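Long-range contacts in MutT/nudix family protein (Enterococcus faecalis, PDB 2FML), which is of unknown function but, pairing a Nudix domain with an NrtR-type winged helix domain, may act as a ligand-responsive transcriptional regulator: residues L40-V45 against G77-N82; H110-P115 against T125-A130. One frame throughout, in Å; residues are numbered along the deposited sequence.

Both contacts are buried and belong to the mixed sheet of the Nudix domain; neither is a surface contact. Interaction 1 joins strand 39-50 to the end of strand 72-78, interaction 2 joins strands 106-112 and 123-131, and strands 39-50 and 123-131 then run parallel as neighbours. The two contacts meet directly there, where D43 OD2 lies 2.7 Å from T125 OG1, probably hydrogen-bonded. Their chemistry differs. Apart from its backbone bonds, interaction 1 is apolar, with valines and leucine on one side and a methyl over a phenyl ring on the other. In interaction 2 a serine hydroxyl joins the backbone bonding beside the F112 ring, while the T125 hydroxyl turns back to interaction 1. Both also touch the second subunit.

Interaction 1 (L40-V45 against G77-N82); sequences LTVDMV and GFVNRN
The F78 ring has the methyl of T41 over one face: CG2 stands 3.8 Å above the plane, over its centre, a CH-pi contact 11° off the ring normal. T41 and F78 form a non-hydrogen-bonded antiparallel pair, and their side chains lie side by side on one face of the sheet. With chi1 at 57°, T41 puts OG1 between the backbone N and the carbonyl carbon and CG2 beside the N; the methyl is thereby offered to F78 while the hydroxyl bonds to T125 OG1. Y27 of the second subunit packs on F78.

Away from F78, the packing across the two segments is aliphatic. V79, just past the strand end, sends CG1 to 3.6 Å from V42 CG1, the two side chains crossing at about a right angle. The same CG1 is 3.8 Å from L40 CG, and V79 CG2 meets L40 CD2. V89 of helix 85-97 touches V42, and W122 of the second subunit packs on V79.

Backbone bonds fix the register. V42 and G77 bond both ways, each N to the other's O at 2.9 Å, and V79 N reaches L40 O at 2.9 Å, nearly straight at 166°. G77 has no side chain, but its backbone lies against V42, whose CG2 is 3.5 Å from G77 O. G77 opens the Nudix box, whose loop leaves the sheet here toward helix 85-97, the helix of this loop-helix-loop motif.

Interaction 2 (H110-P115 against T125-A130); sequences HSFSRP and TVSYLA
S127 and H110 are joined by a forked bond: H110 O accepts from S127 OG at 2.7 Å and from S127 N at 2.8 Å. The hydroxyl can do this because chi1 of 69° sets OG between its own backbone N and carbonyl carbon. The same OG lies at the edge of the F112 ring, near its plane, 3.5 Å from CE2. Within strand 106-112 itself, two residues apart on the same face, the H110 imidazole comes edge first onto one face of that ring, its CD2 3.3 Å above the plane and over the centre. Chi1 of -175° sets CG of H110 anti to the backbone N, and chi2 of 86° turns the imidazole so that CD2 meets the ring.

This is the strand pairing of an antiparallel beta hairpin, 106-112 with 123-131, within the Nudix sheet. F112 and T125 are a hydrogen-bonded pair, N to O in both directions at 3.0 Å, and their side chains lie alongside each other. T125 turns CG2 to the F112 CB, 3.8 Å away, while OG1 faces strand 39-50, toward D43. I189 of helix 186-200 packs against F112 and S127. On the reverse face S111 OG sits 3.8 Å from V126 CG2 and hydrogen-bonds to S111 OG of the second subunit.

Interaction 1 (L40-V45 against G77-N82)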
# COMPACT_ATOMS: atom_id res chain seq x y z
N LEU A 40 -11.05 0.22 11.96
CA LEU A 40 -10.31 -0.28 10.82
C LEU A 40 -11.24 -1.06 9.90
O LEU A 40 -11.90 -2.01 10.31
CB LEU A 40 -9.16 -1.23 11.28
CG LEU A 40 -8.19 -1.69 10.11
CD1 LEU A 40 -7.44 -0.44 9.70
CD2 LEU A 40 -7.23 -2.74 10.61
N THR A 41 -11.27 -0.67 8.63
CA THR A 41 -12.10 -1.37 7.68
C THR A 41 -11.26 -1.78 6.49
O THR A 41 -10.04 -1.46 6.41
CB THR A 41 -13.31 -0.50 7.17
OG1 THR A 41 -12.81 0.69 6.59
CG2 THR A 41 -14.28 -0.11 8.25
N VAL A 42 -11.90 -2.59 5.63
CA VAL A 42 -11.33 -3.10 4.39
C VAL A 42 -12.41 -2.84 3.34
O VAL A 42 -13.59 -2.90 3.64
CB VAL A 42 -10.99 -4.66 4.44
CG1 VAL A 42 -9.78 -4.91 5.26
CG2 VAL A 42 -12.18 -5.49 4.98
N ASP A 43 -11.99 -2.59 2.11
CA ASP A 43 -12.91 -2.46 1.00
C ASP A 43 -12.25 -3.19 -0.16
O ASP A 43 -10.98 -3.25 -0.29
CB ASP A 43 -13.09 -0.97 0.64
CG ASP A 43 -14.10 -0.27 1.56
OD1 ASP A 43 -15.32 -0.51 1.39
OD2 ASP A 43 -13.67 0.48 2.48
N MSE A 44 -13.09 -3.72 -1.05
CA MSE A 44 -12.61 -4.60 -2.09
C MSE A 44 -13.05 -4.14 -3.45
O MSE A 44 -14.24 -3.90 -3.66
CB MSE A 44 -13.11 -6.01 -1.80
CG MSE A 44 -12.94 -6.99 -2.89
SE MSE A 44 -11.05 -7.60 -3.13
CE MSE A 44 -10.84 -6.79 -4.65
N VAL A 45 -12.07 -3.98 -4.37
CA VAL A 45 -12.39 -3.65 -5.77
C VAL A 45 -12.26 -4.91 -6.60
O VAL A 45 -11.16 -5.39 -6.81
CB VAL A 45 -11.53 -2.52 -6.37
CG1 VAL A 45 -11.96 -2.26 -7.83
CG2 VAL A 45 -11.62 -1.19 -5.51
N GLY A 77 -15.93 -3.80 5.14
CA GLY A 77 -16.43 -3.87 6.49
C GLY A 77 -15.33 -3.81 7.49
O GLY A 77 -14.18 -3.58 7.15
N PHE A 78 -15.71 -4.01 8.73
CA PHE A 78 -14.84 -3.86 9.89
C PHE A 78 -13.91 -5.06 10.06
O PHE A 78 -14.33 -6.19 9.99
CB PHE A 78 -15.70 -3.60 11.15
CG PHE A 78 -16.27 -2.22 11.17
CD1 PHE A 78 -15.55 -1.15 11.75
CD2 PHE A 78 -17.48 -1.93 10.53
CE1 PHE A 78 -16.04 0.21 11.73
CE2 PHE A 78 -17.98 -0.58 10.50
CZ PHE A 78 -17.23 0.49 11.11
N VAL A 79 -12.63 -4.79 10.26
CA VAL A 79 -11.76 -5.87 10.63
C VAL A 79 -11.87 -6.20 12.11
O VAL A 79 -11.86 -5.30 12.95
CB VAL A 79 -10.29 -5.81 10.06
CG1 VAL A 79 -10.03 -4.80 8.87
CG2 VAL A 79 -9.20 -6.01 11.10
N ASN A 80 -11.90 -7.50 12.40
CA ASN A 80 -11.94 -8.01 13.76
C ASN A 80 -10.51 -8.11 14.32
O ASN A 80 -9.56 -8.46 13.57
CB ASN A 80 -12.53 -9.44 13.72
CG ASN A 80 -14.02 -9.49 13.29
OD1 ASN A 80 -14.49 -10.56 12.89
ND2 ASN A 80 -14.76 -8.41 13.45
N ARG A 81 -10.37 -7.87 15.64
CA ARG A 81 -9.07 -7.98 16.35
C ARG A 81 -8.19 -9.24 16.06
O ARG A 81 -6.95 -9.15 16.01
CB ARG A 81 -9.27 -7.84 17.88
CG ARG A 81 -7.97 -7.48 18.63
CD ARG A 81 -7.38 -8.73 19.11
NE ARG A 81 -6.11 -8.56 19.81
CZ ARG A 81 -4.90 -8.53 19.25
NH1 ARG A 81 -4.71 -8.60 17.91
NH2 ARG A 81 -3.87 -8.40 20.07
N ASN A 82 -8.81 -10.39 15.87
CA ASN A 82 -8.07 -11.62 15.61
C ASN A 82 -7.81 -11.96 14.10
O ASN A 82 -7.56 -13.12 13.76
CB ASN A 82 -8.77 -12.80 16.35
CG ASN A 82 -10.11 -13.21 15.66
OD1 ASN A 82 -10.53 -12.59 14.66
ND2 ASN A 82 -10.78 -14.26 16.20

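Interaction 2 (H110-P115 against T125-A130)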
# COMPACT_ATOMS: atom_id res chain seq x y z
N HIS A 110 -4.32 0.29 -1.50
CA HIS A 110 -4.00 1.54 -0.88
C HIS A 110 -4.83 1.67 0.43
O HIS A 110 -5.96 1.12 0.52
CB HIS A 110 -4.29 2.70 -1.83
CG HIS A 110 -3.86 4.03 -1.30
ND1 HIS A 110 -2.58 4.54 -1.45
CD2 HIS A 110 -4.56 4.98 -0.63
CE1 HIS A 110 -2.51 5.74 -0.88
NE2 HIS A 110 -3.71 6.02 -0.37
N SER A 111 -4.26 2.35 1.44
CA SER A 111 -4.99 2.66 2.65
C SER A 111 -5.36 4.13 2.62
O SER A 111 -4.50 4.97 2.45
CB SER A 111 -4.21 2.37 3.92
OG SER A 111 -3.58 1.14 3.72
N PHE A 112 -6.65 4.36 2.91
CA PHE A 112 -7.28 5.67 2.95
C PHE A 112 -7.60 6.06 4.35
O PHE A 112 -8.22 5.27 5.09
CB PHE A 112 -8.54 5.58 2.10
CG PHE A 112 -8.23 5.38 0.64
CD1 PHE A 112 -8.08 6.47 -0.20
CD2 PHE A 112 -8.15 4.09 0.13
CE1 PHE A 112 -7.78 6.26 -1.55
CE2 PHE A 112 -7.85 3.88 -1.19
CZ PHE A 112 -7.64 4.95 -2.02
N SER A 113 -7.12 7.24 4.73
CA SER A 113 -7.08 7.65 6.09
C SER A 113 -7.44 9.10 6.30
O SER A 113 -7.21 9.65 7.40
CB SER A 113 -5.71 7.39 6.65
OG SER A 113 -4.72 8.17 5.93
N ARG A 114 -7.98 9.73 5.29
CA ARG A 114 -8.38 11.11 5.42
C ARG A 114 -9.32 11.21 6.65
O ARG A 114 -10.20 10.37 6.81
CB ARG A 114 -9.14 11.53 4.16
CG ARG A 114 -10.02 12.70 4.43
CD ARG A 114 -10.27 13.45 3.07
NE ARG A 114 -11.09 12.63 2.16
CZ ARG A 114 -12.40 12.56 2.24
NH1 ARG A 114 -13.07 13.24 3.20
NH2 ARG A 114 -13.04 11.86 1.35
N PRO A 115 -9.05 12.17 7.56
CA PRO A 115 -9.68 12.16 8.88
C PRO A 115 -11.21 12.25 8.89
O PRO A 115 -11.84 11.90 9.90
CB PRO A 115 -9.05 13.39 9.57
CG PRO A 115 -7.75 13.61 8.87
CD PRO A 115 -8.03 13.22 7.43
N THR A 125 -9.43 2.68 6.14
CA THR A 125 -9.68 1.55 5.33
C THR A 125 -8.42 1.05 4.56
O THR A 125 -7.64 1.81 4.09
CB THR A 125 -10.91 1.82 4.47
OG1 THR A 125 -11.54 0.59 4.14
CG2 THR A 125 -10.55 2.58 3.15
N VAL A 126 -8.24 -0.25 4.49
CA VAL A 126 -7.23 -0.80 3.68
C VAL A 126 -8.00 -1.37 2.50
O VAL A 126 -8.82 -2.26 2.63
CB VAL A 126 -6.43 -1.87 4.41
CG1 VAL A 126 -5.40 -2.45 3.53
CG2 VAL A 126 -5.83 -1.30 5.64
N SER A 127 -7.81 -0.78 1.35
CA SER A 127 -8.47 -1.32 0.18
C SER A 127 -7.60 -2.39 -0.56
O SER A 127 -6.39 -2.38 -0.51
CB SER A 127 -8.90 -0.19 -0.77
OG SER A 127 -7.77 0.43 -1.37
N TYR A 128 -8.31 -3.29 -1.23
CA TYR A 128 -7.76 -4.36 -2.03
C TYR A 128 -8.35 -4.37 -3.44
O TYR A 128 -9.44 -3.88 -3.66
CB TYR A 128 -8.02 -5.72 -1.34
CG TYR A 128 -7.15 -5.93 -0.13
CD1 TYR A 128 -6.05 -6.76 -0.20
CD2 TYR A 128 -7.50 -5.33 1.12
CE1 TYR A 128 -5.27 -7.01 0.95
CE2 TYR A 128 -6.77 -5.56 2.25
CZ TYR A 128 -5.63 -6.35 2.15
OH TYR A 128 -4.87 -6.52 3.25
N LEU A 129 -7.62 -5.02 -4.35
CA LEU A 129 -7.95 -5.16 -5.77
C LEU A 129 -7.84 -6.65 -6.13
O LEU A 129 -6.92 -7.34 -5.69
CB LEU A 129 -6.92 -4.38 -6.59
CG LEU A 129 -6.88 -4.45 -8.12
CD1 LEU A 129 -8.32 -4.22 -8.72
CD2 LEU A 129 -5.93 -3.35 -8.62
N ALA A 130 -8.81 -7.18 -6.87
CA ALA A 130 -8.66 -8.53 -7.43
C ALA A 130 -9.34 -8.59 -8.76
O ALA A 130 -10.34 -7.85 -9.01
CB ALA A 130 -9.27 -9.58 -6.49